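Local atomic coordinates of histidine-containing Phosphotransfer Protein type 1, MtHPt1 (Medicago truncatula, PDB entry 3US6), a protein that probably relays phosphoryl groups from cytokinin-sensing histidine kinases to response regulators in a plant two-component signalling pathway. Residues Lys15-Phe18 / Phe22-Gly25; Gln138-Val141 / Ser146-Met149; Ile69-Val74 / Asn102-Gln107. One frame throughout, in Å; residues are numbered along the deposited sequence.

Contact 1: Lys15-Phe18 / Phe22-Gly25; sequences KSMF and FLDG
M17 and F18, at the C-terminal end of helix 3-19, meet L23 and its neighbours in the loop that follows, and the contact closes the turn that links helix 3-19 to helix 25-32. One carbonyl oxygen fastens the two arms: M17 O accepts from L23 N at 3.3 Å, with the donor well above the carbonyl plane, and more weakly from F22 N at 2.9 Å, where the angle at hydrogen is only 126°. A water donates to both F18 O and L23 O, and L23 O also faces the CA-H of F18. Beside these bonds the F18 ring lies against the loop. L23 CB sits over the centre of one face, 4.0 Å from the centroid and 10° off the normal, a CH-pi contact, while CE1 of the ring approaches D24 O obliquely at 3.2 Å. A flat side chain suits this place because it can cover CB and the loop backbone together. With an alanine at F18 the ring is gone, and L23 CB is likely to lose its aromatic cover and a gap to open beside D24 O. M17 bends at its last torsion (chi3 72°), which swings CE round to L23 CD1 at 3.6 Å; the flexible thioether fits itself to the branched leucine. D24, the N-cap of helix 25-32, holds Q26 N through OD1. The buried ring of F22 packs on L125 and K129 of helix 109-142 and on R92 of helix 91-106, while the D24 backbone bonds to G89 between helices 71-88 and 91-106.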
loop_
_atom_site.group_PDB
_atom_site.type_symbol
_atom_site.label_atom_id
_atom_site.label_comp_id
_atom_site.label_asym_id
_atom_site.label_seq_id
_atom_site.Cartn_x
_atom_site.Cartn_y
_atom_site.Cartn_z
ATOM N N LYS A 15 -11.368 8.746 5.334
ATOM C CA LYS A 15 -11.189 8.850 6.758
ATOM C C LYS A 15 -11.108 7.485 7.416
ATOM O O LYS A 15 -10.378 7.312 8.340
ATOM C CB LYS A 15 -12.301 9.690 7.371
ATOM C CG LYS A 15 -12.237 9.815 8.840
ATOM C CD LYS A 15 -12.795 11.160 9.339
ATOM C CE LYS A 15 -13.916 11.681 8.516
ATOM N NZ LYS A 15 -14.954 12.334 9.399
ATOM N N SER A 16 -11.883 6.528 6.935
ATOM C CA SER A 16 -11.787 5.171 7.493
ATOM C C SER A 16 -10.419 4.602 7.222
ATOM O O SER A 16 -9.850 3.944 8.068
ATOM C CB SER A 16 -12.884 4.269 6.911
ATOM O OG SER A 16 -12.700 3.860 5.545
ATOM N N MET A 17 -9.881 4.898 6.060
ATOM C CA MET A 17 -8.549 4.356 5.712
ATOM C C MET A 17 -7.505 4.908 6.642
ATOM O O MET A 17 -6.602 4.197 7.054
ATOM C CB MET A 17 -8.220 4.641 4.243
ATOM C CG MET A 17 -9.086 3.856 3.273
ATOM S SD MET A 17 -8.704 4.143 1.545
ATOM C CE MET A 17 -7.158 3.278 1.448
ATOM N N PHE A 18 -7.566 6.210 6.964
ATOM C CA PHE A 18 -6.595 6.786 7.883
ATOM C C PHE A 18 -6.847 6.246 9.298
ATOM O O PHE A 18 -5.891 5.927 10.016
ATOM C CB PHE A 18 -6.601 8.346 7.867
ATOM C CG PHE A 18 -5.894 8.936 6.705
ATOM C CD1 PHE A 18 -4.554 9.236 6.807
ATOM C CD2 PHE A 18 -6.493 9.101 5.524
ATOM C CE1 PHE A 18 -3.874 9.756 5.738
ATOM C CE2 PHE A 18 -5.796 9.658 4.443
ATOM C CZ PHE A 18 -4.521 9.947 4.556
ATOM N N PHE A 22 -4.630 2.115 7.307
ATOM C CA PHE A 22 -4.268 1.720 5.984
ATOM C C PHE A 22 -3.420 2.761 5.259
ATOM O O PHE A 22 -2.555 2.409 4.458
ATOM C CB PHE A 22 -5.457 1.367 5.145
ATOM C CG PHE A 22 -6.130 0.110 5.635
ATOM C CD1 PHE A 22 -5.566 -1.133 5.381
ATOM C CD2 PHE A 22 -7.274 0.161 6.396
ATOM C CE1 PHE A 22 -6.155 -2.309 5.913
ATOM C CE2 PHE A 22 -7.902 -0.992 6.881
ATOM C CZ PHE A 22 -7.283 -2.239 6.664
ATOM N N LEU A 23 -3.681 4.061 5.548
ATOM C CA LEU A 23 -2.933 5.185 4.996
ATOM C C LEU A 23 -2.466 6.066 6.144
ATOM O O LEU A 23 -3.135 6.163 7.186
ATOM C CB LEU A 23 -3.764 5.996 4.041
ATOM C CG LEU A 23 -4.272 5.299 2.827
ATOM C CD1 LEU A 23 -5.223 6.241 2.105
ATOM C CD2 LEU A 23 -3.171 4.830 1.944
ATOM N N ASP A 24 -1.318 6.693 5.943
ATOM C CA ASP A 24 -0.766 7.663 6.865
ATOM C C ASP A 24 -0.424 8.947 6.153
ATOM O O ASP A 24 -0.785 9.166 4.987
ATOM C CB ASP A 24 0.436 7.105 7.658
ATOM C CG ASP A 24 1.674 6.937 6.823
ATOM O OD1 ASP A 24 1.753 7.480 5.698
ATOM O OD2 ASP A 24 2.631 6.290 7.299
ATOM N N GLY A 25 0.238 9.848 6.862
ATOM C CA GLY A 25 0.492 11.178 6.347
ATOM C C GLY A 25 1.326 11.191 5.098
ATOM O O GLY A 25 1.346 12.225 4.385
HETATM O O HOH W 1 -3.257 6.548 9.793
#

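Contact 2: Gln138-Val141 / Ser146-Met149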
loop_
_atom_site.group_PDB
_atom_site.type_symbol
_atom_site.label_atom_id
_atom_site.label_comp_id
_atom_site.label_asym_id
_atom_site.label_seq_id
_atom_site.Cartn_x
_atom_site.Cartn_y
_atom_site.Cartn_z
ATOM N N GLN A 138 -12.313 9.480 -9.707
ATOM C CA GLN A 138 -12.546 9.628 -11.137
ATOM C C GLN A 138 -14.003 9.980 -11.412
ATOM O O GLN A 138 -14.336 10.791 -12.282
ATOM C CB GLN A 138 -12.176 8.353 -11.903
ATOM C CG GLN A 138 -10.735 7.946 -11.865
ATOM C CD GLN A 138 -9.770 8.723 -12.752
ATOM O OE1 GLN A 138 -8.552 8.499 -12.657
ATOM N NE2 GLN A 138 -10.280 9.573 -13.649
ATOM N N GLN A 139 -14.919 9.375 -10.653
ATOM C CA GLN A 139 -16.348 9.682 -10.822
ATOM C C GLN A 139 -16.693 11.120 -10.418
ATOM O O GLN A 139 -17.399 11.843 -11.144
ATOM C CB GLN A 139 -17.224 8.693 -10.052
ATOM C CG GLN A 139 -17.122 7.310 -10.572
ATOM C CD GLN A 139 -17.538 6.197 -9.574
ATOM O OE1 GLN A 139 -17.944 6.454 -8.424
ATOM N NE2 GLN A 139 -17.342 4.961 -9.995
ATOM N N ILE A 140 -16.164 11.554 -9.305
ATOM C CA ILE A 140 -16.376 12.923 -8.830
ATOM C C ILE A 140 -15.926 13.920 -9.912
ATOM O O ILE A 140 -16.643 14.866 -10.238
ATOM C CB ILE A 140 -15.624 13.206 -7.495
ATOM C CG1 ILE A 140 -16.308 12.423 -6.361
ATOM C CG2 ILE A 140 -15.657 14.699 -7.158
ATOM C CD1 ILE A 140 -15.468 12.281 -5.080
ATOM N N VAL A 141 -14.707 13.748 -10.424
ATOM C CA VAL A 141 -14.144 14.707 -11.342
ATOM C C VAL A 141 -14.860 14.650 -12.684
ATOM O O VAL A 141 -15.066 15.690 -13.336
ATOM C CB VAL A 141 -12.612 14.555 -11.466
ATOM C CG1 VAL A 141 -12.031 15.496 -12.536
ATOM C CG2 VAL A 141 -11.962 14.860 -10.121
ATOM N N SER A 146 -14.914 18.603 -7.479
ATOM C CA SER A 146 -13.577 18.593 -7.052
ATOM C C SER A 146 -13.440 17.577 -5.900
ATOM O O SER A 146 -14.355 17.387 -5.162
ATOM C CB SER A 146 -13.136 20.022 -6.690
ATOM O OG SER A 146 -13.371 20.908 -7.791
ATOM N N ILE A 147 -12.277 16.989 -5.742
ATOM C CA ILE A 147 -12.053 16.113 -4.628
ATOM C C ILE A 147 -11.870 16.993 -3.415
ATOM O O ILE A 147 -11.114 17.938 -3.460
ATOM C CB ILE A 147 -10.780 15.269 -4.832
ATOM C CG1 ILE A 147 -10.804 14.520 -6.170
ATOM C CG2 ILE A 147 -10.595 14.318 -3.684
ATOM C CD1 ILE A 147 -12.076 13.824 -6.469
ATOM N N PRO A 148 -12.536 16.660 -2.333
ATOM C CA PRO A 148 -12.397 17.448 -1.117
ATOM C C PRO A 148 -10.990 17.398 -0.565
ATOM O O PRO A 148 -10.204 16.604 -0.979
ATOM C CB PRO A 148 -13.383 16.776 -0.160
ATOM C CG PRO A 148 -14.315 16.054 -1.015
ATOM C CD PRO A 148 -13.491 15.568 -2.139
ATOM N N MET A 149 -10.780 18.317 0.365
ATOM C CA MET A 149 -9.606 18.528 1.206
ATOM C C MET A 149 -8.467 19.256 0.511
ATOM O O MET A 149 -7.800 20.104 1.108
ATOM C CB MET A 149 -9.131 17.272 1.943
ATOM C CG MET A 149 -7.829 17.464 2.667
ATOM S SD MET A 149 -7.373 16.349 4.027
ATOM C CE MET A 149 -5.661 16.775 4.229
#
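The methyl CG2 of I140 rests over one face of the S146 peptide carbonyl, the flat group that takes part here, almost straight above the oxygen, with CG2 and S146 O 3.6 Å apart. That oxygen also accepts a hydrogen bond from R7 NE on helix 3-19, so this polar atom is gripped by an arginine although a methyl covers it. Past the carbonyl the contact is wholly aliphatic and centres on one methyl, CD1 of I147. It approaches I140 CB at 3.7 Å and I140 CG2 at 3.8 Å, and V141 CG2 also lies 3.8 Å from it. The I147 side chain crosses both partners at about a right angle, and its folded second torsion (chi2 -46°) places CD1 between the two neighbouring residues of the helix. Here the C-terminal tail, having left helix 109-142, doubles back over the helix's last turns. Beta-branched residues suit such a place: their methyls stand close to the backbone and give a stiff, grooved surface into which a single methyl can set. I140, the buried member, turns its CB toward the tail and touches M6 of helix 3-19 as well. I147 and P148 both rest on W10 of that same helix, which brings the tail between the chain's first helix and its last.

Contact 3: Ile69-Val74 / Asn102-Gln107; sequences IDFKKV and NFCEEQ
F71 and C104 mark the closest backbone approach, with their CA atoms 5.8 Å apart, where the start of helix 71-88 lies beside the end of helix 91-106. The two form an antiparallel hairpin in the four-helix bundle of the HPt fold; helix 71-88 also carries H79, the predicted phosphorylation site, farther along. D70 caps the first helix, its OD1 accepting from K73 N at 3.1 Å from above the carboxylate plane. Aspartate suits the N-cap because its short side chain can bring a carboxylate oxygen back to a backbone N-H of the first turn. The second helix closes in a Schellman motif, with Q107 at positive phi (64°) as its C-prime residue. That turn carries Q107 onto F71. One face of the phenylalanine ring is covered by I69 CB, and over the opposite face lies Q107, whose CA stands 3.7 Å from the ring centroid in a CH-pi contact. Q107 CB also presses on F71 CE2 at 3.6 Å. The glutamine chain is extended beyond CG, which carries its amide past the rim of the ring; the two planes are 7° apart. An apolar stem with a polar end fits a site between a ring and solvent. C104, in the conformer given, brings SG to the ring edge, in plane and 5.2 Å from the centroid. Small and polarisable, the thiol fits between the helices beside V74, which in turn packs on L60 and A63 of helix 41-64. F71 itself reaches I109 and C112 of helix 109-142. The same sulfur, SG of C104, lies 4.1 Å from V74 CG1.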
loop_
_atom_site.group_PDB
_atom_site.type_symbol
_atom_site.label_atom_id
_atom_site.label_comp_id
_atom_site.label_asym_id
_atom_site.label_seq_id
_atom_site.Cartn_x
_atom_site.Cartn_y
_atom_site.Cartn_z
ATOM N N ILE A 69 15.430 -21.208 4.122
ATOM C CA ILE A 69 15.223 -19.853 3.607
ATOM C C ILE A 69 16.547 -19.103 3.519
ATOM O O ILE A 69 17.348 -19.120 4.481
ATOM C CB ILE A 69 14.296 -19.047 4.489
ATOM C CG1 ILE A 69 12.941 -19.708 4.533
ATOM C CG2 ILE A 69 14.189 -17.643 3.916
ATOM C CD1 ILE A 69 11.890 -18.962 5.407
ATOM N N ASP A 70 16.801 -18.422 2.400
ATOM C CA ASP A 70 17.924 -17.505 2.279
ATOM C C ASP A 70 17.501 -16.198 2.946
ATOM O O ASP A 70 16.885 -15.319 2.309
ATOM C CB ASP A 70 18.213 -17.221 0.818
ATOM C CG ASP A 70 19.455 -16.377 0.615
ATOM O OD1 ASP A 70 19.854 -15.570 1.508
ATOM O OD2 ASP A 70 20.038 -16.557 -0.475
ATOM N N PHE A 71 17.761 -16.077 4.252
ATOM C CA PHE A 71 17.251 -14.950 5.036
ATOM C C PHE A 71 17.822 -13.608 4.601
ATOM O O PHE A 71 17.179 -12.581 4.751
ATOM C CB PHE A 71 17.523 -15.160 6.557
ATOM C CG PHE A 71 16.756 -16.293 7.153
ATOM C CD1 PHE A 71 15.416 -16.198 7.361
ATOM C CD2 PHE A 71 17.404 -17.483 7.476
ATOM C CE1 PHE A 71 14.699 -17.212 7.887
ATOM C CE2 PHE A 71 16.668 -18.551 8.000
ATOM C CZ PHE A 71 15.336 -18.418 8.184
ATOM N N LYS A 72 19.064 -13.614 4.143
ATOM C CA LYS A 72 19.715 -12.413 3.664
ATOM C C LYS A 72 18.978 -11.832 2.453
ATOM O O LYS A 72 18.644 -10.656 2.437
ATOM C CB LYS A 72 21.214 -12.745 3.369
ATOM C CG LYS A 72 22.138 -11.551 3.019
ATOM C CD LYS A 72 23.640 -11.950 3.160
ATOM C CE LYS A 72 24.637 -10.813 2.904
ATOM N NZ LYS A 72 24.557 -9.710 3.913
ATOM N N LYS A 73 18.659 -12.689 1.499
ATOM C CA LYS A 73 18.004 -12.248 0.275
ATOM C C LYS A 73 16.558 -11.806 0.564
ATOM O O LYS A 73 16.092 -10.766 0.079
ATOM C CB LYS A 73 18.066 -13.355 -0.779
ATOM C CG LYS A 73 17.493 -12.974 -2.127
ATOM C CD LYS A 73 17.836 -13.989 -3.220
ATOM C CE LYS A 73 16.686 -14.973 -3.455
ATOM N NZ LYS A 73 15.316 -14.333 -3.608
ATOM N N VAL A 74 15.876 -12.599 1.388
ATOM C CA VAL A 74 14.517 -12.276 1.790
ATOM C C VAL A 74 14.492 -10.955 2.517
ATOM O O VAL A 74 13.623 -10.108 2.253
ATOM C CB VAL A 74 13.894 -13.414 2.634
ATOM C CG1 VAL A 74 12.653 -12.889 3.350
ATOM C CG2 VAL A 74 13.637 -14.583 1.721
ATOM N N ASN A 102 12.088 -8.414 11.545
ATOM C CA ASN A 102 12.524 -8.955 12.848
ATOM C C ASN A 102 12.602 -10.491 12.809
ATOM O O ASN A 102 13.524 -11.074 13.360
ATOM C CB ASN A 102 11.604 -8.449 13.954
ATOM C CG ASN A 102 11.758 -6.930 14.173
ATOM O OD1 ASN A 102 12.850 -6.378 13.981
ATOM N ND2 ASN A 102 10.672 -6.264 14.550
ATOM N N PHE A 103 11.637 -11.158 12.182
ATOM C CA PHE A 103 11.644 -12.595 12.139
ATOM C C PHE A 103 12.691 -13.140 11.209
ATOM O O PHE A 103 13.240 -14.211 11.430
ATOM C CB PHE A 103 10.250 -13.132 11.830
ATOM C CG PHE A 103 9.272 -12.833 12.894
ATOM C CD1 PHE A 103 9.443 -13.307 14.162
ATOM C CD2 PHE A 103 8.160 -12.097 12.596
ATOM C CE1 PHE A 103 8.534 -13.027 15.133
ATOM C CE2 PHE A 103 7.246 -11.831 13.550
ATOM C CZ PHE A 103 7.429 -12.293 14.810
ATOM N N CYS A 104 13.037 -12.365 10.203
ATOM C CA CYS A 104 14.152 -12.703 9.362
ATOM C C CYS A 104 15.466 -12.652 10.128
ATOM O O CYS A 104 16.319 -13.502 9.932
ATOM C CB CYS A 104 14.141 -11.743 8.184
ATOM S SG CYS A 104 14.832 -12.430 6.775
ATOM N N GLU A 105 15.621 -11.635 10.990
ATOM C CA GLU A 105 16.840 -11.536 11.764
ATOM C C GLU A 105 16.958 -12.717 12.765
ATOM O O GLU A 105 18.060 -13.208 13.040
ATOM C CB GLU A 105 16.899 -10.219 12.476
ATOM C CG GLU A 105 17.328 -9.133 11.499
ATOM C CD GLU A 105 17.615 -7.824 12.168
ATOM O OE1 GLU A 105 18.082 -7.840 13.336
ATOM O OE2 GLU A 105 17.362 -6.787 11.507
ATOM N N GLU A 106 15.818 -13.159 13.290
ATOM C CA GLU A 106 15.785 -14.269 14.239
ATOM C C GLU A 106 15.916 -15.606 13.515
ATOM O O GLU A 106 16.190 -16.636 14.131
ATOM C CB GLU A 106 14.487 -14.240 15.048
ATOM C CG GLU A 106 14.393 -13.082 16.027
ATOM C CD GLU A 106 15.566 -13.031 16.985
ATOM O OE1 GLU A 106 15.732 -13.984 17.775
ATOM O OE2 GLU A 106 16.324 -12.038 16.946
ATOM N N GLN A 107 15.720 -15.574 12.202
ATOM C CA GLN A 107 15.860 -16.758 11.355
ATOM C C GLN A 107 14.830 -17.854 11.685
ATOM O O GLN A 107 15.126 -19.035 11.719
ATOM C CB GLN A 107 17.297 -17.239 11.311
ATOM C CG GLN A 107 18.171 -16.120 10.803
ATOM C CD GLN A 107 19.608 -16.574 10.613
ATOM O OE1 GLN A 107 19.922 -17.720 10.801
ATOM N NE2 GLN A 107 20.470 -15.658 10.218
#

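Overall arrangement
All three contacts are partly buried, each joining buried residues to exposed ones. Contact 2 lies toward one end of the molecule and contact 1 nearer the middle, their centres about 17 Å apart, and both involve helices 3-19 and 109-142, directly or through neighbours. Contact 3 lies on the other side of the chain's centre from contact 2, about 43 Å away between centres, at the far end of the bundle; helix 109-142 spans the distance. The chemistry follows the setting. Contact 1 mixes backbone bonds, water and an aromatic face; contact 2 is aliphatic and the smallest; contact 3 relies on aromatic and sulfur packing between helix ends.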